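Side-chain contacts in NADB-Rossmann Superfamily protein (Streptococcus agalactiae, PDB 3LEC), which binds zinc and is probably a tRNA (adenine(22)-N1)-methyltransferase built on a Rossmann-like core: residues L6-K10 with R11-V15; N126-E129 with D130-R133; M166-T169 with A170-R174; N183-V186 with F187-W191; R213-L216 with E217-Q221. All coordinates share one frame; numbering follows the deposited sequence.

Interaction 1 (L6-K10 with R11-V15); sequences LQLSK and RLQKV. With SO4 (sulfate ion), chain E.
The S9 hydroxyl caps the start of helix 10-16 only weakly: OG accepts from L12 N at 3.3 Å, in a long but nearly straight bond. With OG held between its own backbone N and carbonyl carbon (chi1 61°), the side chain turns back over the first turn, and the same oxygen lies 3.5 Å from L12 CG. The guanidinium of R11 has L12 CD2 over one face, offset toward the rim, while its NH1 bonds to Q124 at the end of a core strand. Behind the cap, L8 crosses L12 at about a right angle, CD2 meeting L12 CB at 4.1 Å, and its CB lies 3.8 Å from Q13 NE2. A water ties L8 O to that amide nitrogen. Q13 N makes the first helical bond, to S9 O at 2.8 Å, and K14 N the next, to K10 O at 2.8 Å. On the outer side the lysine chain of K10, bent at chi3, brings NZ to 2.9 Å from O3 of a sulfate, probably from the crystallisation liquor. The arrangement is a serine N-cap with a leucine from the preceding loop packed against the first turn, at a helix laid beside the Rossmann-like sheet.

Interaction 2 (N126-E129 with D130-R133); sequences NNRE and DDLR. With SO4 (sulfate ion), chain C.
D130, just after E129, belongs to the first turn of helix 129-138, whose N-cap residue is R128; the helix follows core strand 120-125 of the Rossmann-like sheet. The carboxylate of D130 swings back over the helix start, its CG set between backbone N and carbonyl carbon (chi1 62°), which brings OD2 to 3.5 Å from R128 C. R174 makes a long, weak ion pair with that oxygen. D131 follows, its N donating weakly to R128 O. Its side chain runs alongside that of R128 and points the same way, with OD2 3.7 Å from R128 CD. Carboxylate and guanidinium are almost coplanar, 2° apart, and OD2 sits at the guanidinium edge, yet 4.3 Å from R128 NE, too far for a salt bridge; any attraction is probably modest. L132 N makes another weak bond to R128 O, so that carbonyl receives two loose donors, while the leucine side chain turns to helix 101-110 with its CB beside E129 O. R133 closes the turn properly: its N donates to E129 O at 2.9 Å with an N-H...O angle of 172°. Its extended chain carries the guanidinium past E129 to salt bridges with E146 and E157. The carboxylate of E129 leads elsewhere, to R174 and K190, so these buried charges are paired outside the turn. Upstream, N127 ND2 donates to O1 of a sulfate that G100 N also binds. Where R133 passes E129, NH1 approaches E129 CB obliquely at 3.6 Å.

Interaction 3 (M166-T169 with A170-R174); sequences MNLT and AKELR
The carboxylate of E172 is the flat group at the centre of the contact with T169, and its OE1 receives two donors from different directions. T169 N arrives at 2.9 Å on the anti lone pair, remote from the other carboxylate oxygen, along a nearly straight N-H...O path of 173°. T169 OG1 instead donates from above the carboxylate plane, about 45° out of it, over a longer 3.3 Å. L168 CD2 also lies against this group, 3.7 Å from OE1, where the leucine crosses the glutamate at about a right angle. The glutamate reaches back because its chain stays extended beyond CG and CG lies anti to the carbonyl carbon (chi1 -80°). In return, E172 N donates to T169 OG1 at 3.1 Å. Side chain to backbone in both directions, this reciprocal pair is a capping box at the N-terminus of helix 170-175, with T169 as N-cap. It gives partners to two backbone N-H groups at the helix start, and the bond between the side chains probably limits rotation of the threonine hydroxyl. L173 N adds the first helical-turn bond, to T169 O at 2.8 Å. On the other flank of L168 from the glutamate, CD1 meets L173 CD2 at 3.8 Å, and the CB of L168 also rests against the L173 isobutyl group. P177 of the next helix touches both L168 and E172. Farther upstream, the side chain of N167 comes within about 3 Å of that of H165, a zinc ligand together with D140.

Interaction 4 (N183-V186 with F187-W191); sequences NTTV and FKEKW
T184 and F187 make the inner contact: OG1 accepts from F187 N at 3.2 Å, and the same oxygen lies 3.4 Å from F187 CB, where the two side chains cross at about a right angle. Placed between backbone N and carbonyl carbon (chi1 63°), the hydroxyl is folded over the first turn of helix 185-204. One residue on, K188 N donates to T184 O in a nearly straight bond, so both the hydroxyl and the carbonyl oxygen of T184 are bonded to the turn. K188 also curls back: bent at chi3 and chi4, it delivers NZ to N183 O at 3.0 Å. The ammonium comes from above the carbonyl plane, 44° out of it, and thus away from the lone-pair directions. It bridges the helix start to the residue with positive phi that follows the preceding helix. On the outer side T185 and E189 run alongside each other, pointing the same way, with T185 CG2 3.3 Å from E189 OE2; the threonine offers its methyl, not its hydroxyl, to the acid. Beyond this shell F187 is placed by aromatic neighbours. W191 CD1 stands 3.7 Å above one face of the F187 ring, offset toward its rim, while F187 CD1 lies in the indole plane at the edge of W191, and F175 touches both residues. V186 turns instead to strand 141-150, and K190 stretches to salt bridges with E157 and E129. Together these features make a threonine N-cap with a backfolded lysine, at the start of helix 185-204, where it packs on edge strand 141-150 just after helix 177-182.

Interaction 5 (R213-L216 with E217-Q221); sequences RAIL and EDKIQ
R213 O accepts from E217 N at 2.8 Å, a nearly straight bond with an N-H...O angle of 169°. The same carbonyl oxygen has E217 CG only 3.1 Å away, since the glutamate chain leaves with CG anti to its carbonyl carbon (chi1 -63°). A bend at chi2 (-84°) then turns the carboxylate outward, and E217 OE1 stays 5.2 Å from R213 NH1; the opposite charges can probably attract each other only weakly. I215 and K219, one turn apart, lie side by side and point the same way. Here the lysine is extended beyond CG, so its aliphatic stem runs along the isoleucine: CE is 3.8 Å from I215 CG2, and NZ ends beside that methyl. The lysine CG also lies against I215 O, which K219 N reaches at 3.2 Å. L216 and I220, the next pair one turn apart, lie against helix 185-204; I220 N donates to L216 O, and the isoleucine CD1 lies 3.4 Å from that oxygen. Both residues touch L198 of that helix, while R213 and E217 touch L202. The exposed side of helix 210-227 carries D218 and K219, with I215 beside the lysine stem. This is the pattern of a helical hairpin, two consecutive helices packed together, here through L216 and I220 against L198.

Interactions 1, 3 and 4 all sit at helix starts near the surface and share a hydroxyl N-cap, but only interaction 3 completes a capping box, whereas interaction 4 adds a lysine and interaction 1 has only a weak serine cap. Interaction 2, also a helix start, is the more buried and the most charged, and it lacks a hydroxyl cap. Its charged side chains tie it to interactions 3 and 4, so three helix starts meet through ion pairs. R174 of interaction 3 further packs on W191 of interaction 4. Interaction 5, inside a helix and farthest from the chain centre, uses regular backbone bonds and apolar contacts; its helix directly follows that of interaction 4.

Interaction 1 (L6-K10 with R11-V15)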
# COMPACT_ATOMS: atom_id res chain seq x y z
N LEU A 6 12.23 -17.52 4.59
CA LEU A 6 12.66 -16.39 3.82
C LEU A 6 12.67 -15.13 4.65
O LEU A 6 11.90 -14.99 5.62
CB LEU A 6 11.87 -16.23 2.51
CG LEU A 6 10.38 -15.99 2.37
CD1 LEU A 6 10.01 -14.55 2.76
CD2 LEU A 6 10.06 -16.21 0.90
N GLN A 7 13.58 -14.23 4.28
CA GLN A 7 13.73 -12.94 4.90
C GLN A 7 13.18 -11.93 3.91
O GLN A 7 13.68 -11.82 2.78
CB GLN A 7 15.21 -12.62 5.21
CG GLN A 7 15.85 -13.51 6.30
CD GLN A 7 17.29 -13.11 6.69
OE1 GLN A 7 17.99 -12.38 5.97
NE2 GLN A 7 17.74 -13.62 7.83
N LEU A 8 12.14 -11.21 4.33
CA LEU A 8 11.51 -10.19 3.49
C LEU A 8 12.35 -8.92 3.40
O LEU A 8 13.10 -8.59 4.33
CB LEU A 8 10.13 -9.82 4.05
CG LEU A 8 9.02 -10.89 3.96
CD1 LEU A 8 7.81 -10.35 4.67
CD2 LEU A 8 8.68 -11.21 2.50
N SER A 9 12.18 -8.20 2.31
CA SER A 9 12.72 -6.83 2.19
C SER A 9 12.12 -5.97 3.33
O SER A 9 11.09 -6.35 3.88
CB SER A 9 12.35 -6.27 0.81
OG SER A 9 10.93 -6.19 0.63
N LYS A 10 12.75 -4.85 3.70
CA LYS A 10 12.14 -3.98 4.73
C LYS A 10 10.72 -3.58 4.38
O LYS A 10 9.81 -3.56 5.23
CB LYS A 10 13.00 -2.73 4.98
CG LYS A 10 14.30 -3.04 5.69
CD LYS A 10 15.22 -1.82 5.82
CE LYS A 10 14.66 -0.79 6.77
NZ LYS A 10 15.66 0.28 7.09
N ARG A 11 10.52 -3.23 3.11
CA ARG A 11 9.26 -2.76 2.63
C ARG A 11 8.17 -3.80 2.90
O ARG A 11 7.13 -3.49 3.50
CB ARG A 11 9.36 -2.41 1.15
CG ARG A 11 8.07 -1.95 0.45
CD ARG A 11 8.32 -1.77 -1.04
NE ARG A 11 8.63 -3.05 -1.68
CZ ARG A 11 7.76 -3.83 -2.33
NH1 ARG A 11 6.49 -3.48 -2.46
NH2 ARG A 11 8.17 -4.97 -2.86
N LEU A 12 8.42 -5.03 2.47
CA LEU A 12 7.43 -6.08 2.65
C LEU A 12 7.32 -6.55 4.11
O LEU A 12 6.24 -6.93 4.57
CB LEU A 12 7.73 -7.27 1.74
CG LEU A 12 7.54 -7.05 0.23
CD1 LEU A 12 7.74 -8.39 -0.46
CD2 LEU A 12 6.18 -6.51 -0.12
N GLN A 13 8.44 -6.51 4.83
CA GLN A 13 8.44 -6.87 6.27
C GLN A 13 7.55 -5.93 7.04
O GLN A 13 6.80 -6.38 7.91
CB GLN A 13 9.86 -6.86 6.86
CG GLN A 13 9.95 -7.32 8.37
CD GLN A 13 9.42 -8.72 8.58
OE1 GLN A 13 8.49 -8.95 9.39
NE2 GLN A 13 10.01 -9.70 7.88
N LYS A 14 7.67 -4.64 6.76
CA LYS A 14 6.84 -3.64 7.45
C LYS A 14 5.35 -3.76 7.10
O LYS A 14 4.50 -3.47 7.93
CB LYS A 14 7.45 -2.25 7.29
CG LYS A 14 8.74 -2.17 8.13
CD LYS A 14 9.56 -0.92 7.92
CE LYS A 14 10.94 -1.07 8.60
NZ LYS A 14 10.83 -0.93 10.08
N VAL A 15 5.03 -4.24 5.90
CA VAL A 15 3.66 -4.65 5.59
C VAL A 15 3.26 -5.89 6.43
O VAL A 15 2.21 -5.89 7.05
CB VAL A 15 3.47 -4.93 4.08
CG1 VAL A 15 2.08 -5.50 3.80
CG2 VAL A 15 3.65 -3.66 3.28
S SO4 E . 18.81 -0.66 5.32
O1 SO4 E . 19.39 0.68 5.24
O2 SO4 E . 19.81 -1.67 5.01
O3 SO4 E . 18.34 -0.86 6.69
O4 SO4 E . 17.71 -0.80 4.38
O HOH W 1 12.92 -9.23 7.20
O HOH W 2 10.84 -6.20 -1.87

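Interaction 2 (N126-E129 with D130-R133)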
# COMPACT_ATOMS: atom_id res chain seq x y z
N ASN A 126 3.30 3.22 -4.17
CA ASN A 126 4.62 3.73 -4.52
C ASN A 126 4.66 5.24 -4.71
O ASN A 126 5.75 5.83 -4.69
CB ASN A 126 5.14 3.08 -5.81
CG ASN A 126 5.58 1.65 -5.59
OD1 ASN A 126 5.87 1.23 -4.45
ND2 ASN A 126 5.64 0.90 -6.68
N ASN A 127 3.50 5.84 -4.93
CA ASN A 127 3.36 7.26 -5.23
C ASN A 127 1.89 7.63 -5.19
O ASN A 127 1.05 6.77 -4.91
CB ASN A 127 3.91 7.54 -6.64
CG ASN A 127 3.29 6.64 -7.69
OD1 ASN A 127 2.07 6.58 -7.81
ND2 ASN A 127 4.12 5.94 -8.43
N ARG A 128 1.57 8.91 -5.44
CA ARG A 128 0.17 9.39 -5.45
C ARG A 128 -0.60 8.90 -4.24
O ARG A 128 -1.78 8.53 -4.36
CB ARG A 128 -0.55 8.99 -6.75
CG ARG A 128 0.15 9.47 -8.02
CD ARG A 128 -0.74 9.39 -9.26
NE ARG A 128 -0.35 10.38 -10.26
CZ ARG A 128 0.45 10.15 -11.30
NH1 ARG A 128 0.94 8.94 -11.51
NH2 ARG A 128 0.74 11.14 -12.13
N GLU A 129 0.05 8.93 -3.08
CA GLU A 129 -0.52 8.46 -1.84
C GLU A 129 -1.76 9.29 -1.51
O GLU A 129 -2.71 8.78 -0.94
CB GLU A 129 0.50 8.58 -0.71
CG GLU A 129 1.79 7.75 -0.90
CD GLU A 129 2.92 8.49 -1.63
OE1 GLU A 129 4.08 8.05 -1.49
OE2 GLU A 129 2.67 9.46 -2.37
N ASP A 130 -1.72 10.57 -1.86
CA ASP A 130 -2.83 11.46 -1.57
C ASP A 130 -4.11 11.05 -2.32
O ASP A 130 -5.21 11.14 -1.76
CB ASP A 130 -2.46 12.92 -1.88
CG ASP A 130 -2.12 13.16 -3.36
OD1 ASP A 130 -2.38 14.30 -3.83
OD2 ASP A 130 -1.59 12.24 -4.06
N ASP A 131 -3.97 10.59 -3.56
CA ASP A 131 -5.11 10.09 -4.32
C ASP A 131 -5.74 8.84 -3.69
O ASP A 131 -6.95 8.67 -3.72
CB ASP A 131 -4.70 9.79 -5.76
CG ASP A 131 -4.44 11.05 -6.57
OD1 ASP A 131 -5.00 12.12 -6.23
OD2 ASP A 131 -3.68 10.97 -7.56
N LEU A 132 -4.91 7.99 -3.12
CA LEU A 132 -5.39 6.80 -2.42
C LEU A 132 -6.11 7.23 -1.13
O LEU A 132 -7.19 6.75 -0.83
CB LEU A 132 -4.26 5.82 -2.14
CG LEU A 132 -4.58 4.55 -1.32
CD1 LEU A 132 -5.69 3.71 -1.96
CD2 LEU A 132 -3.33 3.72 -1.09
N ARG A 133 -5.49 8.12 -0.36
CA ARG A 133 -6.16 8.66 0.82
C ARG A 133 -7.53 9.28 0.47
O ARG A 133 -8.49 9.11 1.22
CB ARG A 133 -5.27 9.67 1.57
CG ARG A 133 -4.10 9.00 2.27
CD ARG A 133 -3.45 9.89 3.35
NE ARG A 133 -2.19 9.28 3.76
CZ ARG A 133 -1.02 9.49 3.14
NH1 ARG A 133 -0.92 10.34 2.13
NH2 ARG A 133 0.05 8.85 3.57
S SO4 C . 3.13 2.75 -10.91
O1 SO4 C . 2.75 4.15 -10.78
O2 SO4 C . 3.77 2.55 -12.21
O3 SO4 C . 4.08 2.41 -9.85
O4 SO4 C . 1.91 1.93 -10.81

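Interaction 3 (M166-T169 with A170-R174)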
# COMPACT_ATOMS: atom_id res chain seq x y z
N MSE A 166 -14.15 8.54 7.89
CA MSE A 166 -12.97 9.35 8.18
C MSE A 166 -13.08 10.64 7.41
O MSE A 166 -13.46 10.61 6.24
CB MSE A 166 -11.71 8.59 7.74
CG MSE A 166 -10.45 9.44 7.69
SE MSE A 166 -8.87 8.38 7.16
CE MSE A 166 -9.23 8.16 5.26
N ASN A 167 -12.80 11.76 8.05
CA ASN A 167 -12.68 13.02 7.33
C ASN A 167 -11.23 13.42 7.42
O ASN A 167 -10.64 13.36 8.51
CB ASN A 167 -13.54 14.11 7.96
CG ASN A 167 -15.02 13.83 7.89
OD1 ASN A 167 -15.49 13.07 7.05
ND2 ASN A 167 -15.77 14.46 8.78
N LEU A 168 -10.64 13.77 6.29
CA LEU A 168 -9.25 14.25 6.28
C LEU A 168 -9.12 15.64 5.68
O LEU A 168 -9.80 15.94 4.70
CB LEU A 168 -8.32 13.27 5.54
CG LEU A 168 -8.02 11.88 6.09
CD1 LEU A 168 -6.97 11.21 5.20
CD2 LEU A 168 -7.54 11.92 7.54
N THR A 169 -8.25 16.47 6.27
CA THR A 169 -7.89 17.78 5.72
C THR A 169 -7.00 17.60 4.50
O THR A 169 -6.39 16.53 4.31
CB THR A 169 -7.13 18.65 6.77
OG1 THR A 169 -5.91 18.00 7.14
CG2 THR A 169 -7.96 18.88 8.03
N ALA A 170 -6.90 18.64 3.67
CA ALA A 170 -5.99 18.61 2.53
C ALA A 170 -4.59 18.21 3.00
O ALA A 170 -3.96 17.40 2.34
CB ALA A 170 -5.96 19.94 1.77
N LYS A 171 -4.14 18.76 4.14
CA LYS A 171 -2.80 18.42 4.66
C LYS A 171 -2.70 16.94 5.01
O LYS A 171 -1.71 16.28 4.66
CB LYS A 171 -2.46 19.25 5.91
CG LYS A 171 -1.95 20.63 5.60
CD LYS A 171 -0.94 21.07 6.63
CE LYS A 171 -0.61 22.54 6.45
NZ LYS A 171 -0.38 23.20 7.79
N GLU A 172 -3.72 16.42 5.70
CA GLU A 172 -3.73 15.02 6.11
C GLU A 172 -3.79 14.11 4.89
O GLU A 172 -3.16 13.05 4.87
CB GLU A 172 -4.91 14.72 7.05
CG GLU A 172 -4.70 15.13 8.51
CD GLU A 172 -6.00 15.12 9.32
OE1 GLU A 172 -7.08 15.40 8.75
OE2 GLU A 172 -5.94 14.83 10.53
N LEU A 173 -4.51 14.53 3.86
CA LEU A 173 -4.58 13.75 2.64
C LEU A 173 -3.18 13.64 2.02
O LEU A 173 -2.77 12.56 1.61
CB LEU A 173 -5.58 14.36 1.64
CG LEU A 173 -7.08 14.20 1.93
CD1 LEU A 173 -7.95 15.13 1.09
CD2 LEU A 173 -7.53 12.74 1.74
N ARG A 174 -2.46 14.76 2.00
CA ARG A 174 -1.18 14.82 1.29
C ARG A 174 -0.04 14.22 2.10
O ARG A 174 0.80 13.52 1.55
CB ARG A 174 -0.85 16.27 0.86
CG ARG A 174 0.59 16.45 0.31
CD ARG A 174 0.83 15.76 -1.05
NE ARG A 174 1.05 14.30 -0.98
CZ ARG A 174 1.29 13.53 -2.04
NH1 ARG A 174 1.50 12.23 -1.88
NH2 ARG A 174 1.34 14.05 -3.27

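Interaction 4 (N183-V186 with F187-W191)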
# COMPACT_ATOMS: atom_id res chain seq x y z
N ASN A 183 5.87 12.33 12.83
CA ASN A 183 6.86 13.34 12.44
C ASN A 183 8.29 12.81 12.59
O ASN A 183 9.13 13.42 13.26
CB ASN A 183 6.65 14.66 13.23
CG ASN A 183 7.52 15.81 12.74
OD1 ASN A 183 7.66 16.06 11.54
ND2 ASN A 183 8.10 16.54 13.67
N THR A 184 8.57 11.68 11.95
CA THR A 184 9.87 11.01 12.09
C THR A 184 10.91 11.69 11.22
O THR A 184 10.57 12.43 10.32
CB THR A 184 9.78 9.55 11.65
OG1 THR A 184 9.45 9.49 10.25
CG2 THR A 184 8.73 8.79 12.46
N THR A 185 12.19 11.40 11.49
CA THR A 185 13.27 11.84 10.61
C THR A 185 13.05 11.46 9.13
O THR A 185 13.28 12.30 8.26
CB THR A 185 14.64 11.30 11.05
OG1 THR A 185 14.80 11.52 12.46
CG2 THR A 185 15.74 12.02 10.32
N VAL A 186 12.63 10.23 8.86
CA VAL A 186 12.42 9.77 7.47
C VAL A 186 11.37 10.63 6.78
O VAL A 186 11.52 11.02 5.62
CB VAL A 186 11.98 8.27 7.41
CG1 VAL A 186 11.64 7.84 5.97
CG2 VAL A 186 13.05 7.36 8.02
N PHE A 187 10.30 10.91 7.51
CA PHE A 187 9.21 11.76 7.02
C PHE A 187 9.72 13.16 6.65
O PHE A 187 9.44 13.67 5.56
CB PHE A 187 8.16 11.85 8.13
CG PHE A 187 7.04 12.81 7.85
CD1 PHE A 187 5.92 12.41 7.12
CD2 PHE A 187 7.07 14.11 8.35
CE1 PHE A 187 4.85 13.29 6.89
CE2 PHE A 187 6.02 14.99 8.11
CZ PHE A 187 4.91 14.58 7.38
N LYS A 188 10.46 13.77 7.56
CA LYS A 188 11.06 15.08 7.32
C LYS A 188 11.98 15.03 6.09
O LYS A 188 11.90 15.90 5.22
CB LYS A 188 11.87 15.49 8.54
CG LYS A 188 11.06 16.10 9.65
CD LYS A 188 12.00 16.68 10.70
CE LYS A 188 12.23 15.72 11.86
NZ LYS A 188 11.04 15.70 12.78
N GLU A 189 12.80 13.99 5.99
CA GLU A 189 13.72 13.87 4.85
C GLU A 189 12.94 13.72 3.54
O GLU A 189 13.32 14.32 2.52
CB GLU A 189 14.73 12.72 5.06
CG GLU A 189 15.72 13.02 6.20
CD GLU A 189 16.61 11.86 6.63
OE1 GLU A 189 16.49 10.72 6.13
OE2 GLU A 189 17.43 12.11 7.54
N LYS A 190 11.85 12.96 3.56
CA LYS A 190 11.06 12.79 2.33
C LYS A 190 10.52 14.12 1.85
O LYS A 190 10.66 14.47 0.68
CB LYS A 190 9.88 11.81 2.50
CG LYS A 190 8.88 11.92 1.33
CD LYS A 190 7.71 10.97 1.43
CE LYS A 190 6.79 11.14 0.23
NZ LYS A 190 5.90 9.97 0.07
N TRP A 191 9.92 14.88 2.76
CA TRP A 191 9.35 16.16 2.38
C TRP A 191 10.39 17.26 2.12
O TRP A 191 10.18 18.11 1.25
CB TRP A 191 8.22 16.56 3.35
CG TRP A 191 7.09 15.61 3.17
CD1 TRP A 191 6.73 14.60 3.99
CD2 TRP A 191 6.26 15.49 2.00
NE1 TRP A 191 5.68 13.88 3.44
CE2 TRP A 191 5.37 14.42 2.22
CE3 TRP A 191 6.16 16.21 0.79
CZ2 TRP A 191 4.39 14.05 1.30
CZ3 TRP A 191 5.20 15.85 -0.13
CH2 TRP A 191 4.33 14.76 0.12

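Interaction 5 (R213-L216 with E217-Q221)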
# COMPACT_ATOMS: atom_id res chain seq x y z
N ARG A 213 2.70 27.18 -12.34
CA ARG A 213 3.45 27.76 -11.24
C ARG A 213 2.60 27.80 -9.97
O ARG A 213 3.11 27.51 -8.88
CB ARG A 213 3.90 29.18 -11.61
CG ARG A 213 4.96 29.25 -12.69
CD ARG A 213 5.33 30.70 -13.02
NE ARG A 213 6.25 31.26 -12.04
CZ ARG A 213 7.55 30.97 -11.98
NH1 ARG A 213 8.32 31.50 -11.05
NH2 ARG A 213 8.08 30.11 -12.84
N ALA A 214 1.33 28.17 -10.09
CA ALA A 214 0.45 28.22 -8.91
C ALA A 214 0.36 26.86 -8.22
O ALA A 214 0.42 26.78 -6.98
CB ALA A 214 -0.93 28.74 -9.26
N ILE A 215 0.21 25.81 -9.03
CA ILE A 215 0.11 24.43 -8.53
C ILE A 215 1.35 24.13 -7.71
O ILE A 215 1.26 23.58 -6.62
CB ILE A 215 -0.06 23.38 -9.69
CG1 ILE A 215 -1.51 23.21 -10.16
CG2 ILE A 215 0.36 21.99 -9.25
CD1 ILE A 215 -2.41 24.40 -10.07
N LEU A 216 2.51 24.55 -8.23
CA LEU A 216 3.79 24.33 -7.55
C LEU A 216 3.89 25.16 -6.29
O LEU A 216 4.31 24.66 -5.26
CB LEU A 216 4.96 24.61 -8.48
CG LEU A 216 5.09 23.63 -9.63
CD1 LEU A 216 6.15 24.10 -10.61
CD2 LEU A 216 5.40 22.20 -9.13
N GLU A 217 3.52 26.44 -6.38
CA GLU A 217 3.50 27.29 -5.21
C GLU A 217 2.61 26.72 -4.11
O GLU A 217 2.95 26.81 -2.93
CB GLU A 217 3.03 28.70 -5.59
CG GLU A 217 3.94 29.42 -6.55
CD GLU A 217 5.10 30.12 -5.88
OE1 GLU A 217 5.72 30.98 -6.55
OE2 GLU A 217 5.39 29.82 -4.69
N ASP A 218 1.46 26.15 -4.48
CA ASP A 218 0.56 25.57 -3.48
C ASP A 218 1.23 24.40 -2.74
O ASP A 218 1.14 24.32 -1.50
CB ASP A 218 -0.81 25.15 -4.06
CG ASP A 218 -1.90 25.10 -2.98
OD1 ASP A 218 -2.41 23.99 -2.68
OD2 ASP A 218 -2.19 26.16 -2.38
N LYS A 219 1.94 23.55 -3.49
CA LYS A 219 2.62 22.39 -2.88
C LYS A 219 3.77 22.85 -1.99
O LYS A 219 3.95 22.35 -0.89
CB LYS A 219 3.13 21.44 -3.97
CG LYS A 219 1.99 20.80 -4.83
CD LYS A 219 2.51 19.90 -5.96
CE LYS A 219 1.35 19.26 -6.73
NZ LYS A 219 1.79 18.80 -8.08
N ILE A 220 4.53 23.82 -2.48
CA ILE A 220 5.68 24.34 -1.74
C ILE A 220 5.25 24.90 -0.39
O ILE A 220 5.87 24.60 0.64
CB ILE A 220 6.49 25.38 -2.58
CG1 ILE A 220 7.33 24.63 -3.63
CG2 ILE A 220 7.43 26.17 -1.68
CD1 ILE A 220 7.63 25.42 -4.93
N GLN A 221 4.19 25.71 -0.39
CA GLN A 221 3.74 26.31 0.89
C GLN A 221 3.28 25.25 1.88
O GLN A 221 3.64 25.31 3.04
CB GLN A 221 2.66 27.39 0.69
CG GLN A 221 2.19 28.10 2.01
CD GLN A 221 3.30 28.77 2.82
OE1 GLN A 221 4.32 29.18 2.27
NE2 GLN A 221 3.09 28.91 4.12